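Local coordinates for uncharacterized protein (Bacteroides ovatus, PDB 4DQA) that is of unknown function but probably binds carbohydrate, joining a BT_3987-like N-terminal domain to a concanavalin A-like lectin/glucanase domain, at residues 44-49 and 114-119; 182-187 and 260-265; 214-219 and 244-249; 18-23 and 133-138. All blocks are in the same frame, centred on the assembly; numbering follows the deposited sequence. Where two conformers were deposited one is given.

Interaction 1 (44-49 and 114-119); sequences DVSYSV and RVHSSS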
loop_
_atom_site.group_PDB
_atom_site.type_symbol
_atom_site.label_atom_id
_atom_site.label_comp_id
_atom_site.label_asym_id
_atom_site.label_seq_id
_atom_site.Cartn_x
_atom_site.Cartn_y
_atom_site.Cartn_z
ATOM N N ASP A 44 -24.603 -20.532 -32.953
ATOM C CA ASP A 44 -24.982 -19.396 -32.145
ATOM C C ASP A 44 -24.321 -19.446 -30.782
ATOM O O ASP A 44 -24.176 -20.514 -30.185
ATOM C CB ASP A 44 -26.489 -19.348 -31.988
ATOM C CG ASP A 44 -27.188 -19.149 -33.316
ATOM O OD1 ASP A 44 -26.792 -18.192 -34.027
ATOM O OD2 ASP A 44 -28.098 -19.947 -33.654
ATOM N N VAL A 45 -23.887 -18.287 -30.307
ATOM C CA VAL A 45 -23.223 -18.207 -29.004
ATOM C C VAL A 45 -23.775 -17.063 -28.187
ATOM O O VAL A 45 -24.492 -16.183 -28.690
ATOM C CB VAL A 45 -21.685 -18.058 -29.137
ATOM C CG1 VAL A 45 -21.071 -19.230 -29.902
ATOM C CG2 VAL A 45 -21.307 -16.714 -29.781
ATOM N N SER A 46 -23.482 -17.087 -26.901
ATOM C CA SER A 46 -23.808 -15.953 -26.058
ATOM C C SER A 46 -22.815 -15.865 -24.929
ATOM O O SER A 46 -22.010 -16.778 -24.721
ATOM C CB SER A 46 -25.228 -16.036 -25.517
ATOM O OG SER A 46 -25.349 -17.068 -24.536
ATOM N N TYR A 47 -22.875 -14.771 -24.197
ATOM C CA TYR A 47 -21.878 -14.491 -23.177
ATOM C C TYR A 47 -22.496 -14.058 -21.869
ATOM O O TYR A 47 -23.605 -13.509 -21.819
ATOM C CB TYR A 47 -20.925 -13.394 -23.676
ATOM C CG TYR A 47 -20.232 -13.746 -24.971
ATOM C CD1 TYR A 47 -19.122 -14.588 -24.972
ATOM C CD2 TYR A 47 -20.681 -13.266 -26.197
ATOM C CE1 TYR A 47 -18.498 -14.941 -26.139
ATOM C CE2 TYR A 47 -20.043 -13.606 -27.376
ATOM C CZ TYR A 47 -18.952 -14.448 -27.338
ATOM O OH TYR A 47 -18.317 -14.785 -28.522
ATOM N N SER A 48 -21.744 -14.260 -20.800
ATOM C CA SER A 48 -22.143 -13.762 -19.498
ATOM C C SER A 48 -20.911 -13.521 -18.653
ATOM O O SER A 48 -19.835 -14.032 -18.950
ATOM C CB SER A 48 -23.037 -14.761 -18.786
ATOM O OG SER A 48 -22.325 -15.969 -18.517
ATOM N N VAL A 49 -21.058 -12.741 -17.595
ATOM C CA VAL A 49 -19.965 -12.594 -16.630
ATOM C C VAL A 49 -19.948 -13.831 -15.764
ATOM O O VAL A 49 -20.985 -14.280 -15.261
ATOM C CB VAL A 49 -20.157 -11.349 -15.786
ATOM C CG1 VAL A 49 -19.069 -11.243 -14.707
ATOM C CG2 VAL A 49 -20.188 -10.104 -16.672
ATOM N N ARG A 114 -17.721 -15.735 -19.610
ATOM C CA ARG A 114 -18.059 -17.077 -20.014
ATOM C C ARG A 114 -18.731 -17.059 -21.354
ATOM O O ARG A 114 -19.520 -16.166 -21.638
ATOM C CB ARG A 114 -19.018 -17.692 -18.998
ATOM C CG ARG A 114 -19.363 -19.131 -19.288
ATOM C CD ARG A 114 -20.086 -19.747 -18.124
ATOM N NE ARG A 114 -19.229 -20.014 -16.966
ATOM C CZ ARG A 114 -18.589 -21.163 -16.752
ATOM N NH1 ARG A 114 -18.667 -22.147 -17.646
ATOM N NH2 ARG A 114 -17.871 -21.333 -15.640
ATOM N N VAL A 115 -18.421 -18.053 -22.182
ATOM C CA VAL A 115 -19.160 -18.259 -23.424
ATOM C C VAL A 115 -20.085 -19.465 -23.275
ATOM O O VAL A 115 -19.760 -20.461 -22.598
ATOM C CB VAL A 115 -18.218 -18.397 -24.664
ATOM C CG1 VAL A 115 -17.317 -19.626 -24.536
ATOM C CG2 VAL A 115 -19.019 -18.456 -25.964
ATOM N N HIS A 116 -21.243 -19.372 -23.922
ATOM C CA HIS A 116 -22.284 -20.378 -23.944
ATOM C C HIS A 116 -22.666 -20.600 -25.412
ATOM O O HIS A 116 -22.413 -19.739 -26.271
ATOM C CB HIS A 116 -23.547 -19.870 -23.231
ATOM C CG HIS A 116 -23.321 -19.304 -21.871
ATOM N ND1 HIS A 116 -23.216 -20.078 -20.738
ATOM C CD2 HIS A 116 -23.181 -18.021 -21.463
ATOM C CE1 HIS A 116 -23.004 -19.297 -19.694
ATOM N NE2 HIS A 116 -23.009 -18.042 -20.103
ATOM N N SER A 117 -23.322 -21.719 -25.712
ATOM C CA SER A 117 -23.854 -21.912 -27.042
ATOM C C SER A 117 -25.154 -22.687 -26.987
ATOM O O SER A 117 -25.264 -23.665 -26.257
ATOM C CB SER A 117 -22.863 -22.674 -27.937
ATOM O OG SER A 117 -23.391 -22.888 -29.247
ATOM N N SER A 118 -26.125 -22.234 -27.765
ATOM C CA SER A 118 -27.367 -22.972 -27.906
ATOM C C SER A 118 -27.293 -23.980 -29.047
ATOM O O SER A 118 -28.246 -24.736 -29.285
ATOM C CB SER A 118 -28.535 -22.003 -28.117
ATOM O OG SER A 118 -28.353 -21.214 -29.298
ATOM N N SER A 119 -26.173 -24.008 -29.763
ATOM C CA SER A 119 -25.995 -24.845 -30.948
ATOM C C SER A 119 -25.134 -26.062 -30.673
ATOM O O SER A 119 -25.432 -27.172 -31.158
ATOM C CB SER A 119 -25.314 -24.049 -32.077
ATOM O OG SER A 119 -26.130 -23.012 -32.573
HETATM O O HOH W 1 -29.285 -22.354 -31.655
#

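Interaction 2 (182-187 and 260-265); sequences GTEGVM and SDMGFY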
loop_
_atom_site.group_PDB
_atom_site.type_symbol
_atom_site.label_atom_id
_atom_site.label_comp_id
_atom_site.label_asym_id
_atom_site.label_seq_id
_atom_site.Cartn_x
_atom_site.Cartn_y
_atom_site.Cartn_z
ATOM N N GLY A 182 8.753 9.193 17.992
ATOM C CA GLY A 182 8.760 8.434 19.221
ATOM C C GLY A 182 8.768 9.301 20.455
ATOM O O GLY A 182 8.497 10.516 20.370
ATOM N N THR A 183 9.125 8.672 21.569
ATOM C CA THR A 183 9.085 9.280 22.870
ATOM C C THR A 183 10.493 9.359 23.414
ATOM O O THR A 183 11.075 8.363 23.822
ATOM C CB THR A 183 8.156 8.480 23.783
ATOM O OG1 THR A 183 6.880 8.393 23.132
ATOM C CG2 THR A 183 8.010 9.140 25.158
ATOM N N GLU A 184 11.063 10.558 23.391
ATOM C CA GLU A 184 12.439 10.756 23.823
ATOM C C GLU A 184 12.675 10.265 25.239
ATOM O O GLU A 184 11.878 10.514 26.154
ATOM C CB GLU A 184 12.833 12.232 23.675
ATOM C CG GLU A 184 14.196 12.622 24.293
ATOM C CD GLU A 184 15.394 11.911 23.715
ATOM O OE1 GLU A 184 15.255 11.265 22.652
ATOM O OE2 GLU A 184 16.479 11.995 24.343
ATOM N N GLY A 185 13.758 9.505 25.403
ATOM C CA GLY A 185 14.125 8.967 26.692
ATOM C C GLY A 185 13.462 7.626 26.964
ATOM O O GLY A 185 13.816 6.959 27.930
ATOM N N VAL A 186 12.530 7.234 26.096
ATOM C CA VAL A 186 11.747 6.024 26.308
ATOM C C VAL A 186 11.788 5.063 25.115
ATOM O O VAL A 186 12.221 3.911 25.259
ATOM C CB VAL A 186 10.286 6.377 26.650
ATOM C CG1 VAL A 186 9.445 5.125 26.847
ATOM C CG2 VAL A 186 10.236 7.265 27.913
HETATM N N MSE A 187 11.356 5.529 23.947
HETATM C CA MSE A 187 11.394 4.727 22.718
HETATM C C MSE A 187 11.294 5.659 21.518
HETATM O O MSE A 187 10.202 6.063 21.121
HETATM C CB MSE A 187 10.257 3.701 22.677
HETATM C CG MSE A 187 10.349 2.726 21.534
HETATM SE SE MSE A 187 11.811 1.490 21.734
HETATM C CE MSE A 187 11.238 0.655 23.379
ATOM N N SER A 260 4.729 8.976 28.271
ATOM C CA SER A 260 5.550 9.400 29.391
ATOM C C SER A 260 6.440 10.591 29.028
ATOM O O SER A 260 6.843 10.811 27.880
ATOM C CB SER A 260 6.314 8.242 30.082
ATOM O OG SER A 260 6.982 7.372 29.193
ATOM N N ASP A 261 6.684 11.397 30.051
ATOM C CA ASP A 261 7.401 12.654 29.919
ATOM C C ASP A 261 6.740 13.627 28.925
ATOM O O ASP A 261 5.544 13.940 29.036
ATOM C CB ASP A 261 8.857 12.358 29.557
ATOM C CG ASP A 261 9.464 11.317 30.456
ATOM O OD1 ASP A 261 9.051 11.252 31.636
ATOM O OD2 ASP A 261 10.355 10.567 29.999
HETATM N N MSE A 262 7.509 14.097 27.950
HETATM C CA MSE A 262 7.010 15.012 26.921
HETATM C C MSE A 262 6.110 14.316 25.904
HETATM O O MSE A 262 5.421 14.967 25.078
HETATM C CB MSE A 262 8.191 15.619 26.169
HETATM C CG MSE A 262 8.727 14.732 25.037
HETATM SE SE MSE A 262 9.781 13.224 25.698
HETATM C CE MSE A 262 11.244 14.239 26.448
ATOM N N GLY A 263 6.125 12.984 25.949
ATOM C CA GLY A 263 5.249 12.206 25.125
ATOM C C GLY A 263 5.817 12.050 23.731
ATOM O O GLY A 263 7.000 12.301 23.474
ATOM N N PHE A 264 4.945 11.640 22.842
ATOM C CA PHE A 264 5.303 11.182 21.524
ATOM C C PHE A 264 5.351 12.360 20.556
ATOM O O PHE A 264 4.432 13.183 20.504
ATOM C CB PHE A 264 4.259 10.161 21.067
ATOM C CG PHE A 264 4.648 9.342 19.874
ATOM C CD1 PHE A 264 4.481 9.836 18.584
ATOM C CD2 PHE A 264 5.114 8.041 20.019
ATOM C CE1 PHE A 264 4.815 9.089 17.462
ATOM C CE2 PHE A 264 5.442 7.285 18.890
ATOM C CZ PHE A 264 5.279 7.799 17.619
ATOM N N TYR A 265 6.405 12.404 19.759
ATOM C CA TYR A 265 6.567 13.419 18.723
ATOM C C TYR A 265 6.960 12.807 17.407
ATOM O O TYR A 265 7.648 11.780 17.369
ATOM C CB TYR A 265 7.659 14.435 19.097
ATOM C CG TYR A 265 7.173 15.537 20.007
ATOM C CD1 TYR A 265 6.477 16.615 19.472
ATOM C CD2 TYR A 265 7.351 15.488 21.377
ATOM C CE1 TYR A 265 6.019 17.634 20.297
ATOM C CE2 TYR A 265 6.879 16.509 22.217
ATOM C CZ TYR A 265 6.192 17.574 21.641
ATOM O OH TYR A 265 5.743 18.575 22.511
HETATM O O HOH W 2 9.481 12.598 22.096
#

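Interaction 3 (214-219 and 244-249); sequences VTKPLL and EKWAGS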
loop_
_atom_site.group_PDB
_atom_site.type_symbol
_atom_site.label_atom_id
_atom_site.label_comp_id
_atom_site.label_asym_id
_atom_site.label_seq_id
_atom_site.Cartn_x
_atom_site.Cartn_y
_atom_site.Cartn_z
ATOM N N VAL A 214 21.907 0.607 13.161
ATOM C CA VAL A 214 22.314 -0.078 11.946
ATOM C C VAL A 214 23.816 0.078 11.658
ATOM O O VAL A 214 24.542 0.696 12.445
ATOM C CB VAL A 214 21.497 0.391 10.742
ATOM C CG1 VAL A 214 20.010 0.146 11.022
ATOM C CG2 VAL A 214 21.761 1.878 10.445
ATOM N N THR A 215 24.273 -0.490 10.543
ATOM C CA THR A 215 25.695 -0.522 10.239
ATOM C C THR A 215 26.066 0.063 8.857
ATOM O O THR A 215 27.192 -0.080 8.403
ATOM C CB THR A 215 26.239 -1.966 10.408
ATOM O OG1 THR A 215 25.482 -2.847 9.601
ATOM C CG2 THR A 215 26.101 -2.423 11.856
ATOM N N LYS A 216 25.111 0.758 8.224
ATOM C CA LYS A 216 25.315 1.435 6.948
ATOM C C LYS A 216 24.589 2.785 7.014
ATOM O O LYS A 216 23.567 2.848 7.654
ATOM C CB LYS A 216 24.687 0.615 5.821
ATOM C CG LYS A 216 25.195 -0.810 5.723
ATOM C CD LYS A 216 24.526 -1.536 4.567
ATOM C CE LYS A 216 23.105 -1.931 4.905
ATOM N NZ LYS A 216 23.022 -3.215 5.659
ATOM N N PRO A 217 25.107 3.822 6.310
ATOM C CA PRO A 217 24.411 5.119 6.306
ATOM C C PRO A 217 23.246 5.200 5.323
ATOM O O PRO A 217 23.181 4.439 4.350
ATOM C CB PRO A 217 25.510 6.101 5.891
ATOM C CG PRO A 217 26.417 5.274 4.998
ATOM C CD PRO A 217 26.403 3.898 5.595
ATOM N N LEU A 218 22.329 6.124 5.591
ATOM C CA LEU A 218 21.345 6.542 4.612
ATOM C C LEU A 218 21.893 7.709 3.813
ATOM O O LEU A 218 22.666 8.530 4.327
ATOM C CB LEU A 218 20.040 6.990 5.281
ATOM C CG LEU A 218 19.329 5.953 6.113
ATOM C CD1 LEU A 218 18.050 6.552 6.666
ATOM C CD2 LEU A 218 19.021 4.715 5.264
ATOM N N LEU A 219 21.510 7.766 2.545
ATOM C CA LEU A 219 21.762 8.916 1.691
ATOM C C LEU A 219 20.688 9.982 1.858
ATOM O O LEU A 219 19.577 9.706 2.312
ATOM C CB LEU A 219 21.767 8.474 0.219
ATOM C CG LEU A 219 22.902 7.586 -0.273
ATOM C CD1 LEU A 219 22.480 6.940 -1.600
ATOM C CD2 LEU A 219 24.140 8.379 -0.487
ATOM N N GLU A 244 14.157 -4.825 4.306
ATOM C CA GLU A 244 15.278 -5.670 4.710
ATOM C C GLU A 244 15.685 -5.374 6.154
ATOM O O GLU A 244 15.811 -4.221 6.550
ATOM C CB GLU A 244 16.499 -5.447 3.810
ATOM C CG GLU A 244 16.306 -5.737 2.320
ATOM C CD GLU A 244 17.557 -5.419 1.512
ATOM O OE1 GLU A 244 18.627 -6.000 1.807
ATOM O OE2 GLU A 244 17.484 -4.578 0.588
ATOM N N LYS A 245 15.923 -6.415 6.946
ATOM C CA LYS A 245 16.331 -6.198 8.330
ATOM C C LYS A 245 17.780 -5.739 8.345
ATOM O O LYS A 245 18.668 -6.466 7.891
ATOM C CB LYS A 245 16.163 -7.479 9.162
ATOM C CG LYS A 245 16.405 -7.283 10.659
ATOM C CD LYS A 245 15.942 -8.502 11.479
ATOM C CE LYS A 245 16.172 -8.278 12.967
ATOM N NZ LYS A 245 15.781 -9.453 13.802
ATOM N N TRP A 246 18.022 -4.518 8.838
ATOM C CA TRP A 246 19.369 -3.932 8.871
ATOM C C TRP A 246 20.034 -4.067 10.228
ATOM O O TRP A 246 21.252 -3.909 10.360
ATOM C CB TRP A 246 19.308 -2.448 8.518
ATOM C CG TRP A 246 19.346 -2.145 7.049
ATOM C CD1 TRP A 246 18.911 -2.938 6.045
ATOM C CD2 TRP A 246 19.846 -0.944 6.428
ATOM N NE1 TRP A 246 19.108 -2.326 4.830
ATOM C CE2 TRP A 246 19.697 -1.107 5.036
ATOM C CE3 TRP A 246 20.425 0.240 6.911
ATOM C CZ2 TRP A 246 20.083 -0.134 4.118
ATOM C CZ3 TRP A 246 20.807 1.213 5.992
ATOM C CH2 TRP A 246 20.642 1.014 4.611
ATOM N N ALA A 247 19.233 -4.321 11.250
ATOM C CA ALA A 247 19.764 -4.508 12.587
ATOM C C ALA A 247 18.718 -5.130 13.474
ATOM O O ALA A 247 17.508 -5.022 13.235
ATOM C CB ALA A 247 20.230 -3.210 13.162
ATOM N N GLY A 248 19.181 -5.818 14.504
ATOM C CA GLY A 248 18.275 -6.379 15.467
ATOM C C GLY A 248 18.866 -6.418 16.853
ATOM O O GLY A 248 20.084 -6.270 17.040
ATOM N N SER A 249 17.987 -6.606 17.823
ATOM C CA SER A 249 18.407 -6.848 19.192
ATOM C C SER A 249 17.353 -7.666 19.931
ATOM O O SER A 249 16.360 -8.140 19.327
ATOM C CB SER A 249 18.674 -5.517 19.900
ATOM O OG SER A 249 19.476 -5.735 21.051
HETATM O O HOH W 3 22.821 -2.374 8.825
#

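Interaction 4 (18-23 and 133-138); sequences FSVEDE and FSKPLK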
loop_
_atom_site.group_PDB
_atom_site.type_symbol
_atom_site.label_atom_id
_atom_site.label_comp_id
_atom_site.label_asym_id
_atom_site.label_seq_id
_atom_site.Cartn_x
_atom_site.Cartn_y
_atom_site.Cartn_z
ATOM N N PHE A 18 -4.795 -5.162 -19.378
ATOM C CA PHE A 18 -5.056 -3.760 -19.682
ATOM C C PHE A 18 -4.593 -2.908 -18.516
ATOM O O PHE A 18 -4.583 -3.359 -17.375
ATOM C CB PHE A 18 -6.544 -3.508 -19.920
ATOM C CG PHE A 18 -7.122 -4.293 -21.053
ATOM C CD1 PHE A 18 -6.754 -4.028 -22.361
ATOM C CD2 PHE A 18 -8.052 -5.290 -20.814
ATOM C CE1 PHE A 18 -7.302 -4.756 -23.408
ATOM C CE2 PHE A 18 -8.602 -6.008 -21.857
ATOM C CZ PHE A 18 -8.224 -5.746 -23.151
ATOM N N SER A 19 -4.228 -1.668 -18.808
ATOM C CA SER A 19 -3.801 -0.726 -17.788
ATOM C C SER A 19 -4.874 0.344 -17.666
ATOM O O SER A 19 -5.368 0.850 -18.678
ATOM C CB SER A 19 -2.467 -0.098 -18.192
ATOM O OG SER A 19 -2.068 0.888 -17.257
ATOM N N VAL A 20 -5.264 0.662 -16.437
ATOM C CA VAL A 20 -6.218 1.739 -16.205
ATOM C C VAL A 20 -5.432 3.025 -15.986
ATOM O O VAL A 20 -4.855 3.243 -14.921
ATOM C CB VAL A 20 -7.133 1.430 -15.007
ATOM C CG1 VAL A 20 -8.112 2.576 -14.765
ATOM C CG2 VAL A 20 -7.892 0.128 -15.264
ATOM N N GLU A 21 -5.385 3.854 -17.021
ATOM C CA GLU A 21 -4.610 5.089 -16.955
ATOM C C GLU A 21 -5.291 6.072 -16.016
ATOM O O GLU A 21 -6.467 5.923 -15.690
ATOM C CB GLU A 21 -4.456 5.706 -18.349
ATOM N N ASP A 22 -4.545 7.076 -15.575
ATOM C CA ASP A 22 -5.107 8.104 -14.717
ATOM C C ASP A 22 -6.285 8.764 -15.426
ATOM O O ASP A 22 -6.258 8.961 -16.645
ATOM C CB ASP A 22 -4.036 9.146 -14.373
ATOM N N GLU A 23 -7.328 9.080 -14.663
ATOM C CA GLU A 23 -8.461 9.840 -15.180
ATOM C C GLU A 23 -9.328 9.041 -16.148
ATOM O O GLU A 23 -10.368 9.527 -16.591
ATOM C CB GLU A 23 -7.969 11.120 -15.865
ATOM N N PHE A 133 -7.044 -6.018 -15.294
ATOM C CA PHE A 133 -6.913 -4.564 -15.288
ATOM C C PHE A 133 -6.057 -4.178 -14.099
ATOM O O PHE A 133 -6.356 -4.530 -12.957
ATOM C CB PHE A 133 -8.288 -3.912 -15.184
ATOM C CG PHE A 133 -9.226 -4.328 -16.259
ATOM C CD1 PHE A 133 -9.949 -5.516 -16.142
ATOM C CD2 PHE A 133 -9.380 -3.570 -17.409
ATOM C CE1 PHE A 133 -10.810 -5.920 -17.145
ATOM C CE2 PHE A 133 -10.243 -3.982 -18.411
ATOM C CZ PHE A 133 -10.949 -5.156 -18.279
ATOM N N SER A 134 -4.955 -3.490 -14.367
ATOM C CA SER A 134 -4.092 -3.049 -13.295
ATOM C C SER A 134 -4.341 -1.565 -13.058
ATOM O O SER A 134 -4.550 -0.786 -13.999
ATOM C CB SER A 134 -2.636 -3.308 -13.652
ATOM O OG SER A 134 -2.328 -2.799 -14.940
ATOM N N LYS A 135 -4.376 -1.177 -11.792
ATOM C CA LYS A 135 -4.512 0.231 -11.484
ATOM C C LYS A 135 -3.451 0.599 -10.469
ATOM O O LYS A 135 -3.571 0.282 -9.293
ATOM C CB LYS A 135 -5.886 0.573 -10.969
ATOM C CG LYS A 135 -6.127 2.071 -11.035
ATOM C CD LYS A 135 -7.543 2.446 -10.655
ATOM C CE LYS A 135 -7.746 3.950 -10.748
ATOM N NZ LYS A 135 -9.130 4.353 -10.383
ATOM N N PRO A 136 -2.391 1.266 -10.945
ATOM C CA PRO A 136 -1.186 1.500 -10.150
ATOM C C PRO A 136 -1.357 2.503 -9.023
ATOM O O PRO A 136 -1.954 3.558 -9.205
ATOM C CB PRO A 136 -0.194 2.068 -11.174
ATOM C CG PRO A 136 -1.019 2.647 -12.224
ATOM C CD PRO A 136 -2.264 1.808 -12.306
ATOM N N LEU A 137 -0.873 2.125 -7.858
ATOM C CA LEU A 137 -0.848 3.025 -6.705
ATOM C C LEU A 137 0.451 3.800 -6.731
ATOM O O LEU A 137 1.517 3.201 -6.833
ATOM C CB LEU A 137 -0.924 2.242 -5.413
ATOM C CG LEU A 137 -0.839 2.999 -4.085
ATOM C CD1 LEU A 137 -1.989 3.977 -4.036
ATOM C CD2 LEU A 137 -0.870 2.060 -2.863
ATOM N N LYS A 138 0.361 5.127 -6.628
ATOM C CA LYS A 138 1.539 5.980 -6.595
ATOM C C LYS A 138 1.370 6.988 -5.486
ATOM O O LYS A 138 0.259 7.343 -5.132
ATOM C CB LYS A 138 1.687 6.750 -7.907
ATOM C CG LYS A 138 1.835 5.882 -9.143
ATOM C CD LYS A 138 1.878 6.717 -10.423
HETATM O O HOH W 4 -1.269 -0.147 -15.171
#

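Interaction 1 (44-49 and 114-119)
Ser48 OG sits between its backbone N and carbonyl carbon (chi1 64°), while CG of His116 lies anti to its own carbonyl carbon (chi1 -51°), and from these positions hydroxyl and imidazole meet on one face of the sheet. Ser48 OG approaches the ring edge near its plane and shares a hydrogen bond of 2.7 Å with His116 NE2; either could donate. Ser46 OG, on the same face, touches His116 CB at 3.6 Å. The backbones beneath form an antiparallel ladder between strands 43-49 and 107-117 of the N-terminal domain, which belongs to the E-set clan of beta-sandwich domains. Ser46 and His116 make one hydrogen-bonded pair, with His116 N donating to Ser46 O at 2.8 Å, and Ser48 and Arg114 make the next. On the other face Tyr47 and Val115 lie side by side, CE1 to CG2 3.6 Å; this face is buried against Val9 and Leu31, and Tyr47 OH bonds to Ser33 OG. Beyond the Ser46-His116 pair, hydroxyls bond to the backbone of Asp44. Ser117 OG donates to Asp44 O at 2.7 Å and accepts from Ser119 N in an ST turn, and Asp44 N gives a nearly straight bond (175°) to Ser119 OG at 2.9 Å.

Interaction 2 (182-187 and 260-265)
Gly182 and Tyr265 form an antiparallel hydrogen-bonded pair where the chain turns a corner in the concanavalin A-like domain, and a type II' beta turn from Ser260 to Gly263 leads into strand 264-266. The packing is tight at this end. Gly182 N donates to Tyr265 O at 2.9 Å and Tyr265 N returns a bond to Gly182 O. Gly182 CA lies over one face of the Phe264 ring, offset toward the rim, in a CH-pi contact 3.8 Å from the centroid. Backbone angles that would jam a CB against the preceding carbonyl O suit residue 182 to glycine. Thr183 crosses Phe264 at about a right angle, its OG1 3.6 Å from CD2, while that hydroxyl bonds to Pro258 O. Phe154 and Tyr165 add edge-to-face contacts to the buried Phe264. Within 182-187, buried Thr183 is faced by both Val186 and Met187 in a classic beta bulge, its O accepting from both their N atoms.

Toward the turn, where Asp261 is exposed and Met262 partly so, no direct hydrogen bond joins the segments. In selenomethionine Met262, chi2 (-75°) brings SE to 3.5 Å from Glu184 O; the Glu184 carboxylate pairs with Arg277. Between the two backbones a water donates to Gly182 O and Gly263 O and accepts from Glu184 N, at 2.9 Å each.

Interaction 3 (214-219 and 244-249)
In one of its two conformers, Lys216 lays the end of its side chain across one face of the Trp246 indole, crossing it at about a right angle. CE then stands 3.5 Å from the centroid of the six-membered ring in a CH-pi contact, and NZ lies 3.9 Å from the centroid of the five-membered ring, 5° off its normal, as a cation-pi partner. Bends at chi3 (-76°), which places CE, and chi4 (-84°), which places NZ, fold the chain over the ring. Val214 comes from another direction: its CB lies in the indole plane at the edge, and CG1 packs 3.7 Å from Trp246 CB and 4.0 Å from Ala247 CB. Leu218 CD2 adds a contact with CZ3 at 4.0 Å. No direct hydrogen bond joins 214-219 to 244-249; instead one water donates to Trp246 O at 2.7 Å and accepts from Thr215 N and, in this conformer, from Lys216 NZ at 3.3 Å. Behind this shell, Val214 and Leu218 rest on Leu204 of strand 203-208, and Trp246 touches Val241. Trp246 and Ala247 both face Ile239, a classic beta bulge in strand 244-250, which belongs to the large antiparallel sheet of the concanavalin A-like domain.

Interaction 4 (18-23 and 133-138)
Strands 15-19 and 128-135 run parallel in a mixed sheet of the N-terminal half of the chain, and Phe18 and Phe133 are paired near the ends of both. Their side chains lie side by side on one face, pointing the same way, with CD2 of Phe18 3.5 Å from CE2 of Phe133. The rings are oblique, planes 31° apart and centroids 5.4 Å from each other. Both phenylalanines have CG anti to the carbonyl carbon (chi1 -60° and -56°), which starts the two rings off in the same direction. Met27 of strand 27-35 touches both, and Phe29 reaches Phe133, so this face joins the strand pair to the five-stranded sheet.

The parallel ladder is carried by Ser134: its N donates to Phe18 O at 3.0 Å in the carbonyl plane, and its O accepts from Val20 N at 2.9 Å. Val20, just past its strand, turns toward 133-138 and is buried there, CG2 meeting Phe133 CB and CB lying 4.1 Å from Lys135 CG. The extended Lys135 carries its NZ on to the carbonyl oxygens of Leu100 and Leu103. On the face away from the aromatic rings, one water lies between the hydroxyls of Ser19 and Ser134, 2.9 Å from Ser134 OG.

Interactions 1 and 4 hold the same mixed sheet, where strands 107-117 and 128-135 are neighbours: the first pairs antiparallel strands, the second parallel ones, and their nearest atoms are about 10 Å apart. Interactions 2 and 3 belong to the lectin-like domain, on the opposite side of the chain's centre from interaction 1, and lie about 22 Å apart between centres. All four are partly buried. In 1 and 4 apolar side chains on one face turn to other strands; the second face carries serines, His116 and Arg114 in 1, Ser19 and Ser134 in 4. Interaction 2 combines a backbone pair and a CH-pi contact on a buried phenylalanine with a watered turn; interaction 3, nearer the surface, relies on apolar contact and, in one lysine conformer, cation-pi.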